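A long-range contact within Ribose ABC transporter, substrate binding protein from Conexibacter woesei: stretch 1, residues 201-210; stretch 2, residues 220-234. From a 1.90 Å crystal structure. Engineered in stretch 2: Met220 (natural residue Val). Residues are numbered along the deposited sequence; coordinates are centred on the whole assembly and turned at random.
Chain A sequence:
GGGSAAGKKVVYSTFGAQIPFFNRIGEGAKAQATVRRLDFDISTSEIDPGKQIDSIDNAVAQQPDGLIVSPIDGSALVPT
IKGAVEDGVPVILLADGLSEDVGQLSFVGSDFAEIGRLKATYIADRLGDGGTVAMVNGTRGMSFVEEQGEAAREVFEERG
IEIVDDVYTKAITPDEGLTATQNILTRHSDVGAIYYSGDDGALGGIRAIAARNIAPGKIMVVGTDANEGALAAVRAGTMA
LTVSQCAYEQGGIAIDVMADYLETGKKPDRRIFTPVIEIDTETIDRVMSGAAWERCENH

Stretch 1 (201-210) GALGGIRAIA
Stretch 2 (220-234) MVVGTDANEGALAAV

Residues 201-210 form a stretch of helix that packs against a strand at 220-222 and, beyond a loop, a helix beginning at 228. The helix of stretch 1 runs nearly antiparallel to the strand, at 159°, with axes 8.8 Å apart. It crosses the second helix at 45°, with axes 10.2 Å apart. The register is set by Ala202 CA to Gly223 CA, 6.0 Å, and Leu203 CA to Ala230 CA, 7.0 Å.

No hydrogen bond crosses the contact; van der Waals packing, mostly of apolar side chains, buries 326 Å², both sides summed. Val221 (77 Å²) and Leu203 (76 Å²) are covered most; Val221 and Ala202 are buried.

Val221 is the centre of the strand side. Its backbone is extended (phi/psi -110/130) and its CB points toward the helix, while Met220, an engineered selenomethionine, and Val222 point away. With chi1 t (168°), both methyls face the helix. CG1 lies 3.8 Å from Ala202 CB. Ile206 CD1 touches both methyls, 3.4 Å from CG2 and 3.8 Å from CG1. CG2 is also 3.8 Å from Ile209 CD1. Ile206 leaves its backbone sideways, but chi1 m and chi2 m (-70°, -51°) bring CD1 to the valine. Ile209 points toward the strand, chi1 m, chi2 t.

Gly223 and Ala202 leave room for the close approach of the backbones. An ideal CB on Gly223 would stand 3.5 Å from Ala202 CB, which is tight. The loop turns through Asp225 (136/-27) and Ala226 (52/47), both with positive phi.

Leu203, m,t (-72°, 173°), points toward the second helix near its start. CD2 is 3.8 Å from Gly229 O and 4.3 Å from Ala233 CB. Gly229 suits this place: an ideal CB would come within 3.0 Å of Leu203 CD1.

Asn227 is the N-cap. Its chi1 is p (71°) and chi2 30°, so OD1 accepts from Ala230 N at 2.8 Å. Leu203 CD1 lies beside this capping bond, 3.8 Å from Asn227 OD1 and 4.0 Å from Ala230 N.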

ATOM      1  N   GLY A 201      -1.267  -0.787 -13.334  1.00 14.73           N
ATOM      2  CA  GLY A 201      -2.369  -0.190 -14.126  1.00 13.30           C
ATOM      3  C   GLY A 201      -1.754   0.857 -15.020  1.00 12.40           C
ATOM      4  O   GLY A 201      -1.941   0.884 -16.223  1.00 12.66           O
ATOM      5  N   ALA A 202      -0.965   1.715 -14.416  1.00 12.13           N
ATOM      6  CA  ALA A 202      -0.340   2.819 -15.128  1.00 11.68           C
ATOM      7  C   ALA A 202       0.655   2.369 -16.190  1.00 11.28           C
ATOM      8  O   ALA A 202       0.791   2.992 -17.210  1.00 11.74           O
ATOM      9  CB  ALA A 202       0.355   3.709 -14.084  1.00 11.21           C
ATOM     10  N   LEU A 203       1.355   1.285 -15.913  1.00 11.94           N
ATOM     11  CA  LEU A 203       2.336   0.775 -16.842  1.00 14.10           C
ATOM     12  C   LEU A 203       1.642   0.311 -18.137  1.00 14.42           C
ATOM     13  O   LEU A 203       2.151   0.472 -19.227  1.00 13.89           O
ATOM     14  CB  LEU A 203       3.165  -0.348 -16.176  1.00 14.98           C
ATOM     15  CG  LEU A 203       4.156   0.183 -15.103  1.00 16.46           C
ATOM     16  CD1 LEU A 203       4.893  -0.876 -14.277  1.00 17.90           C
ATOM     17  CD2 LEU A 203       5.165   1.089 -15.699  1.00 18.07           C
ATOM     18  N   GLY A 204       0.453  -0.241 -17.979  1.00 15.20           N
ATOM     19  CA  GLY A 204      -0.424  -0.525 -19.116  1.00 15.35           C
ATOM     20  C   GLY A 204      -0.962   0.706 -19.808  1.00 14.48           C
ATOM     21  O   GLY A 204      -0.949   0.808 -21.050  1.00 16.14           O
ATOM     22  N   GLY A 205      -1.372   1.700 -19.022  1.00 13.74           N
ATOM     23  CA  GLY A 205      -1.750   2.970 -19.618  1.00 12.76           C
ATOM     24  C   GLY A 205      -0.735   3.657 -20.480  1.00 13.31           C
ATOM     25  O   GLY A 205      -1.057   4.231 -21.502  1.00 13.28           O
ATOM     26  N   ILE A 206       0.532   3.619 -20.049  1.00 12.00           N
ATOM     27  CA  ILE A 206       1.616   4.212 -20.787  1.00 14.41           C
ATOM     28  C   ILE A 206       1.751   3.591 -22.169  1.00 14.60           C
ATOM     29  O   ILE A 206       2.027   4.293 -23.099  1.00 15.02           O
ATOM     30  CB  ILE A 206       2.882   4.009 -19.897  1.00 16.66           C
ATOM     31  CG1 ILE A 206       2.765   4.897 -18.661  1.00 17.15           C
ATOM     32  CG2 ILE A 206       4.206   4.189 -20.580  1.00 21.46           C
ATOM     33  CD1 ILE A 206       2.454   6.271 -18.912  1.00 17.51           C
ATOM     34  N   ARG A 207       1.512   2.302 -22.271  1.00 16.37           N
ATOM     35  CA  ARG A 207       1.604   1.588 -23.587  1.00 20.35           C
ATOM     36  C   ARG A 207       0.467   2.004 -24.489  1.00 18.66           C
ATOM     37  O   ARG A 207       0.672   2.197 -25.662  1.00 20.07           O
ATOM     38  CB  ARG A 207       1.567   0.098 -23.379  1.00 24.82           C
ATOM     39  CG  ARG A 207       2.666  -0.408 -22.454  1.00 32.39           C
ATOM     40  CD  ARG A 207       3.136  -1.798 -22.818  1.00 41.24           C
ATOM     41  NE  ARG A 207       2.080  -2.817 -22.792  1.00 48.92           N
ATOM     42  CZ  ARG A 207       1.814  -3.654 -21.780  1.00 53.83           C
ATOM     43  NH1 ARG A 207       2.502  -3.619 -20.633  1.00 55.11           N
ATOM     44  NH2 ARG A 207       0.831  -4.540 -21.918  1.00 57.00           N
ATOM     45  N   ALA A 208      -0.707   2.220 -23.919  1.00 17.43           N
ATOM     46  CA  ALA A 208      -1.861   2.739 -24.651  1.00 17.65           C
ATOM     47  C   ALA A 208      -1.645   4.102 -25.177  1.00 18.54           C
ATOM     48  O   ALA A 208      -1.998   4.404 -26.321  1.00 18.06           O
ATOM     49  CB  ALA A 208      -3.099   2.737 -23.771  1.00 17.20           C
ATOM     50  N   ILE A 209      -1.039   4.966 -24.372  1.00 16.11           N
ATOM     51  CA  ILE A 209      -0.750   6.313 -24.824  1.00 15.90           C
ATOM     52  C   ILE A 209       0.254   6.342 -26.009  1.00 17.42           C
ATOM     53  O   ILE A 209       0.106   7.110 -26.981  1.00 20.47           O
ATOM     54  CB  ILE A 209      -0.263   7.168 -23.620  1.00 14.94           C
ATOM     55  CG1 ILE A 209      -1.449   7.451 -22.666  1.00 15.26           C
ATOM     56  CG2 ILE A 209       0.307   8.466 -24.090  1.00 15.32           C
ATOM     57  CD1 ILE A 209      -1.052   7.864 -21.249  1.00 17.25           C
ATOM     58  N   ALA A 210       1.259   5.502 -25.924  1.00 19.59           N
ATOM     59  CA  ALA A 210       2.329   5.445 -26.919  1.00 20.94           C
ATOM     60  C   ALA A 210       1.791   4.858 -28.243  1.00 23.61           C
ATOM     61  O   ALA A 210       2.077   5.427 -29.304  1.00 25.44           O
ATOM     62  CB  ALA A 210       3.459   4.580 -26.401  1.00 21.93           C
HETATM   63  N   MSE A 220      -0.244  13.519 -18.057  1.00 17.11           N
HETATM   64  CA  MSE A 220       0.427  13.168 -16.790  1.00 17.93           C
HETATM   65  C   MSE A 220      -0.164  11.884 -16.216  1.00 15.84           C
HETATM   66  O   MSE A 220      -1.347  11.812 -15.926  1.00 15.02           O
HETATM   67  CB  MSE A 220       0.244  14.253 -15.724  1.00 19.71           C
HETATM   68  CG  MSE A 220       1.051  15.502 -16.070  1.00 27.04           C
HETATM   69 SE   MSE A 220       0.860  16.649 -14.450  0.70 37.26          SE
HETATM   70  CE  MSE A 220      -0.956  17.056 -14.738  1.00 24.61           C
ATOM     71  N   VAL A 221       0.662  10.883 -16.028  1.00 14.19           N
ATOM     72  CA  VAL A 221       0.213   9.589 -15.467  1.00 11.79           C
ATOM     73  C   VAL A 221       0.773   9.409 -14.052  1.00 11.50           C
ATOM     74  O   VAL A 221       1.978   9.597 -13.864  1.00 10.77           O
ATOM     75  CB  VAL A 221       0.791   8.481 -16.346  1.00 11.79           C
ATOM     76  CG1 VAL A 221       0.639   7.144 -15.706  1.00 11.79           C
ATOM     77  CG2 VAL A 221       0.176   8.574 -17.763  1.00 12.59           C
ATOM     78  N   VAL A 222      -0.091   9.060 -13.086  1.00 11.31           N
ATOM     79  CA  VAL A 222       0.263   8.889 -11.689  1.00 11.16           C
ATOM     80  C   VAL A 222      -0.277   7.533 -11.185  1.00 11.89           C
ATOM     81  O   VAL A 222      -1.401   7.085 -11.550  1.00 10.68           O
ATOM     82  CB  VAL A 222      -0.229  10.058 -10.787  1.00 12.34           C
ATOM     83  CG1 VAL A 222       0.126  11.479 -11.347  1.00 12.55           C
ATOM     84  CG2 VAL A 222      -1.713   9.970 -10.604  1.00 14.43           C
ATOM     85  N   GLY A 223       0.529   6.884 -10.371  1.00 12.18           N
ATOM     86  CA  GLY A 223       0.239   5.517  -9.845  1.00 12.55           C
ATOM     87  C   GLY A 223       0.721   5.386  -8.402  1.00 13.79           C
ATOM     88  O   GLY A 223       1.107   6.377  -7.814  1.00 13.72           O
ATOM     89  N   THR A 224       0.695   4.196  -7.832  1.00 13.92           N
ATOM     90  CA  THR A 224       1.135   3.900  -6.512  1.00 14.86           C
ATOM     91  C   THR A 224       1.852   2.534  -6.548  1.00 15.50           C
ATOM     92  O   THR A 224       1.417   1.641  -7.203  1.00 16.20           O
ATOM     93  CB  THR A 224      -0.051   3.814  -5.533  1.00 15.17           C
ATOM     94  OG1 THR A 224      -0.701   5.069  -5.453  1.00 18.45           O
ATOM     95  CG2 THR A 224       0.394   3.419  -4.191  1.00 13.90           C
ATOM     96  N   ASP A 225       2.923   2.466  -5.797  1.00 15.06           N
ATOM     97  CA  ASP A 225       3.690   1.300  -5.401  1.00 17.77           C
ATOM     98  C   ASP A 225       5.188   1.557  -5.525  1.00 15.93           C
ATOM     99  O   ASP A 225       5.957   0.946  -4.871  1.00 16.54           O
ATOM    100  CB  ASP A 225       3.369   0.026  -6.189  1.00 18.58           C
ATOM    101  CG  ASP A 225       2.020  -0.587  -5.810  1.00 21.67           C
ATOM    102  OD1 ASP A 225       1.456  -0.210  -4.795  1.00 23.15           O
ATOM    103  OD2 ASP A 225       1.521  -1.361  -6.615  1.00 24.71           O
ATOM    104  N   ALA A 226       5.554   2.449  -6.412  1.00 13.94           N
ATOM    105  CA  ALA A 226       6.952   2.682  -6.687  1.00 14.56           C
ATOM    106  C   ALA A 226       7.629   1.349  -6.992  1.00 16.28           C
ATOM    107  O   ALA A 226       8.668   1.061  -6.474  1.00 16.14           O
ATOM    108  CB  ALA A 226       7.631   3.360  -5.517  1.00 15.72           C
ATOM    109  N   ASN A 227       7.025   0.543  -7.835  1.00 14.96           N
ATOM    110  CA  ASN A 227       7.694  -0.658  -8.308  1.00 16.38           C
ATOM    111  C   ASN A 227       8.808  -0.347  -9.282  1.00 16.13           C
ATOM    112  O   ASN A 227       8.975   0.741  -9.750  1.00 16.41           O
ATOM    113  CB  ASN A 227       6.736  -1.690  -8.821  1.00 16.24           C
ATOM    114  CG  ASN A 227       6.097  -1.310 -10.144  1.00 17.30           C
ATOM    115  OD1 ASN A 227       6.639  -0.645 -10.936  1.00 17.49           O
ATOM    116  ND2 ASN A 227       4.950  -1.810 -10.347  1.00 18.78           N
ATOM    117  N   GLU A 228       9.573  -1.359  -9.588  1.00 17.54           N
ATOM    118  CA  GLU A 228      10.734  -1.127 -10.427  1.00 19.39           C
ATOM    119  C   GLU A 228      10.379  -0.566 -11.822  1.00 16.60           C
ATOM    120  O   GLU A 228      11.053   0.293 -12.345  1.00 14.89           O
ATOM    121  CB  GLU A 228      11.524  -2.445 -10.535  1.00 27.61           C
ATOM    122  CG  GLU A 228      12.732  -2.346 -11.437  1.00 36.21           C
ATOM    123  CD  GLU A 228      13.495  -3.675 -11.572  1.00 48.98           C
ATOM    124  OE1 GLU A 228      14.005  -4.168 -10.542  1.00 52.10           O
ATOM    125  OE2 GLU A 228      13.609  -4.208 -12.718  1.00 52.12           O
ATOM    126  N   GLY A 229       9.325  -1.036 -12.445  1.00 15.87           N
ATOM    127  CA  GLY A 229       8.979  -0.457 -13.782  1.00 16.38           C
ATOM    128  C   GLY A 229       8.498   0.974 -13.696  1.00 13.79           C
ATOM    129  O   GLY A 229       8.727   1.789 -14.580  1.00 14.62           O
ATOM    130  N   ALA A 230       7.818   1.277 -12.587  1.00 14.46           N
ATOM    131  CA  ALA A 230       7.373   2.625 -12.301  1.00 13.01           C
ATOM    132  C   ALA A 230       8.518   3.585 -12.031  1.00 12.70           C
ATOM    133  O   ALA A 230       8.505   4.670 -12.491  1.00 12.07           O
ATOM    134  CB  ALA A 230       6.417   2.633 -11.129  1.00 13.69           C
ATOM    135  N   LEU A 231       9.502   3.170 -11.295  1.00 13.60           N
ATOM    136  CA  LEU A 231      10.619   4.050 -11.040  1.00 13.58           C
ATOM    137  C   LEU A 231      11.319   4.356 -12.367  1.00 14.26           C
ATOM    138  O   LEU A 231      11.638   5.484 -12.632  1.00 15.26           O
ATOM    139  CB  LEU A 231      11.521   3.374 -10.073  1.00 14.43           C
ATOM    140  CG  LEU A 231      10.973   3.221  -8.659  1.00 15.78           C
ATOM    141  CD1 LEU A 231      11.865   2.251  -7.885  1.00 16.51           C
ATOM    142  CD2 LEU A 231      10.808   4.549  -7.981  1.00 16.81           C
ATOM    143  N   ALA A 232      11.460   3.364 -13.234  1.00 15.09           N
ATOM    144  CA  ALA A 232      12.101   3.598 -14.541  1.00 14.86           C
ATOM    145  C   ALA A 232      11.258   4.521 -15.423  1.00 13.77           C
ATOM    146  O   ALA A 232      11.741   5.472 -16.051  1.00 14.87           O
ATOM    147  CB  ALA A 232      12.306   2.271 -15.187  1.00 15.14           C
ATOM    148  N   ALA A 233       9.965   4.306 -15.418  1.00 13.61           N
ATOM    149  CA  ALA A 233       9.064   5.201 -16.190  1.00 12.87           C
ATOM    150  C   ALA A 233       9.065   6.642 -15.697  1.00 13.35           C
ATOM    151  O   ALA A 233       9.038   7.609 -16.484  1.00 12.83           O
ATOM    152  CB  ALA A 233       7.652   4.601 -16.260  1.00 12.43           C
ATOM    153  N   VAL A 234       9.114   6.808 -14.370  1.00 14.04           N
ATOM    154  CA  VAL A 234       9.192   8.112 -13.802  1.00 14.85           C
ATOM    155  C   VAL A 234      10.523   8.750 -14.209  1.00 18.27           C
ATOM    156  O   VAL A 234      10.511   9.905 -14.588  1.00 18.37           O
ATOM    157  CB  VAL A 234       9.052   8.112 -12.278  1.00 16.22           C
ATOM    158  CG1 VAL A 234       9.344   9.504 -11.736  1.00 16.94           C
ATOM    159  CG2 VAL A 234       7.607   7.778 -11.907  1.00 15.78           C
TER